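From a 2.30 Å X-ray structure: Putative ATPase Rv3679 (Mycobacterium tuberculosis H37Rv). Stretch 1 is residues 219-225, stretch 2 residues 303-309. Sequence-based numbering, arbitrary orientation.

Stretch 1 (219-225) ETLEAIE
Stretch 2 (303-309) QQLDALQ

Small apolar contacts between distant parts of a chain often rest largely on leucine side-chain packing, and Rv3679 offers a compact example. Residues 219-225 lie within a longer α-helix, with phi/psi near -63/-44 and i-to-i+4 bonds such as I224 N to T220 O at 3.0 Å. The partner, 303-309, has helical phi/psi through A307; a type I turn from L305 to L308 is closed by L308 N to L305 O at 3.0 Å, after which L308 becomes extended (-78/135).

The nearest CA pair is L221 CA and L305 CA, 7.4 Å apart, and no hydrogen bond crosses; the contact, burying 264 Å² with both sides summed, is one of apolar packing. L221, L305, L308 and I224 all adopt chi1 m, chi2 t, a staggered, low-strain combination common for leucine and isoleucine. In L221 and L305 the CA-to-CB bond points sideways, yet this rotamer brings the side-chain ends nearer, so L221 CD2 lies 4.3 Å from L305 CD2. The CA-to-CB bond of L308 points toward the helix, its CD1 3.7 Å from both L221 CD2 and I224 CD1, thereby bridging residues three apart in sequence. L221 CD2 also packs 3.7 Å from Q304 O, while its CD1 lies 4.1 Å from Q304 CB. T220, also m, adds CG2 at 4.3 Å from L305 CD2; its hydroxyl is hydrogen-bonded elsewhere in the structure.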

# COMPACT_ATOMS: atom_id res chain seq x y z
N GLU A 219 -6.18 -9.87 -4.21
CA GLU A 219 -5.01 -9.61 -5.04
C GLU A 219 -4.11 -10.82 -5.13
O GLU A 219 -3.55 -11.06 -6.19
CB GLU A 219 -4.25 -8.39 -4.54
CG GLU A 219 -4.99 -7.09 -4.78
CD GLU A 219 -4.09 -5.87 -4.90
OE1 GLU A 219 -2.85 -6.02 -4.91
OE2 GLU A 219 -4.64 -4.75 -4.99
N THR A 220 -3.99 -11.58 -4.02
CA THR A 220 -3.23 -12.83 -3.92
C THR A 220 -3.84 -13.85 -4.91
O THR A 220 -3.10 -14.46 -5.69
CB THR A 220 -3.22 -13.35 -2.46
OG1 THR A 220 -2.53 -12.42 -1.65
CG2 THR A 220 -2.52 -14.70 -2.32
N LEU A 221 -5.18 -14.00 -4.89
CA LEU A 221 -5.91 -14.91 -5.78
C LEU A 221 -5.75 -14.53 -7.27
O LEU A 221 -5.43 -15.39 -8.09
CB LEU A 221 -7.40 -14.98 -5.39
CG LEU A 221 -7.73 -15.60 -4.03
CD1 LEU A 221 -9.19 -15.37 -3.66
CD2 LEU A 221 -7.43 -17.08 -4.01
N GLU A 222 -5.95 -13.23 -7.58
CA GLU A 222 -5.82 -12.65 -8.92
C GLU A 222 -4.40 -12.77 -9.46
O GLU A 222 -4.24 -12.98 -10.66
CB GLU A 222 -6.24 -11.18 -8.90
CG GLU A 222 -7.75 -10.98 -8.81
CD GLU A 222 -8.22 -9.57 -8.48
OE1 GLU A 222 -9.45 -9.36 -8.46
OE2 GLU A 222 -7.36 -8.69 -8.25
N ALA A 223 -3.37 -12.62 -8.58
CA ALA A 223 -1.96 -12.76 -8.95
C ALA A 223 -1.61 -14.22 -9.24
O ALA A 223 -1.01 -14.48 -10.27
CB ALA A 223 -1.05 -12.19 -7.87
N ILE A 224 -2.03 -15.17 -8.37
CA ILE A 224 -1.80 -16.62 -8.57
C ILE A 224 -2.35 -17.08 -9.93
O ILE A 224 -1.66 -17.80 -10.66
CB ILE A 224 -2.34 -17.47 -7.38
CG1 ILE A 224 -1.40 -17.33 -6.16
CG2 ILE A 224 -2.55 -18.96 -7.76
CD1 ILE A 224 -1.89 -17.89 -4.84
N GLU A 225 -3.57 -16.64 -10.29
CA GLU A 225 -4.24 -16.97 -11.56
C GLU A 225 -3.44 -16.44 -12.77
O GLU A 225 -3.20 -17.20 -13.71
CB GLU A 225 -5.68 -16.41 -11.55
CG GLU A 225 -6.53 -16.71 -12.78
CD GLU A 225 -7.95 -16.17 -12.73
OE1 GLU A 225 -8.16 -15.05 -12.20
OE2 GLU A 225 -8.85 -16.87 -13.24
N GLN A 303 -10.98 -18.50 4.22
CA GLN A 303 -11.65 -19.60 3.52
C GLN A 303 -11.50 -19.50 1.98
O GLN A 303 -11.44 -20.54 1.32
CB GLN A 303 -13.14 -19.69 3.92
CG GLN A 303 -13.94 -20.85 3.33
CD GLN A 303 -15.24 -21.09 4.05
OE1 GLN A 303 -15.39 -22.09 4.77
NE2 GLN A 303 -16.21 -20.20 3.88
N GLN A 304 -11.42 -18.27 1.43
CA GLN A 304 -11.23 -18.04 -0.01
C GLN A 304 -9.90 -18.61 -0.55
O GLN A 304 -9.80 -18.88 -1.75
CB GLN A 304 -11.30 -16.54 -0.33
CG GLN A 304 -12.67 -15.90 -0.16
CD GLN A 304 -12.58 -14.44 -0.52
OE1 GLN A 304 -12.26 -13.59 0.33
NE2 GLN A 304 -12.81 -14.11 -1.78
N LEU A 305 -8.88 -18.76 0.33
CA LEU A 305 -7.57 -19.31 -0.02
C LEU A 305 -7.61 -20.85 -0.06
O LEU A 305 -6.78 -21.45 -0.74
CB LEU A 305 -6.48 -18.86 0.98
CG LEU A 305 -6.17 -17.35 1.15
CD1 LEU A 305 -5.21 -17.12 2.33
CD2 LEU A 305 -5.58 -16.73 -0.12
N ASP A 306 -8.57 -21.49 0.66
CA ASP A 306 -8.74 -22.95 0.73
C ASP A 306 -8.89 -23.62 -0.65
O ASP A 306 -8.54 -24.79 -0.81
CB ASP A 306 -9.92 -23.34 1.65
CG ASP A 306 -9.79 -22.93 3.11
OD1 ASP A 306 -8.75 -22.32 3.48
OD2 ASP A 306 -10.73 -23.21 3.90
N ALA A 307 -9.39 -22.86 -1.63
CA ALA A 307 -9.59 -23.29 -3.01
C ALA A 307 -8.27 -23.56 -3.74
O ALA A 307 -8.23 -24.40 -4.65
CB ALA A 307 -10.38 -22.23 -3.76
N LEU A 308 -7.18 -22.84 -3.34
CA LEU A 308 -5.85 -22.99 -3.93
C LEU A 308 -5.17 -24.23 -3.36
O LEU A 308 -5.19 -24.43 -2.15
CB LEU A 308 -4.95 -21.77 -3.61
CG LEU A 308 -5.47 -20.37 -3.89
CD1 LEU A 308 -4.77 -19.37 -3.00
CD2 LEU A 308 -5.30 -20.00 -5.35
N GLN A 309 -4.54 -25.03 -4.21
CA GLN A 309 -3.81 -26.21 -3.74
C GLN A 309 -2.35 -25.77 -3.69
O GLN A 309 -1.50 -26.27 -4.43
CB GLN A 309 -4.05 -27.41 -4.67
CG GLN A 309 -5.50 -27.91 -4.66
CD GLN A 309 -5.72 -29.03 -5.64
OE1 GLN A 309 -5.62 -28.86 -6.87
NE2 GLN A 309 -6.04 -30.21 -5.13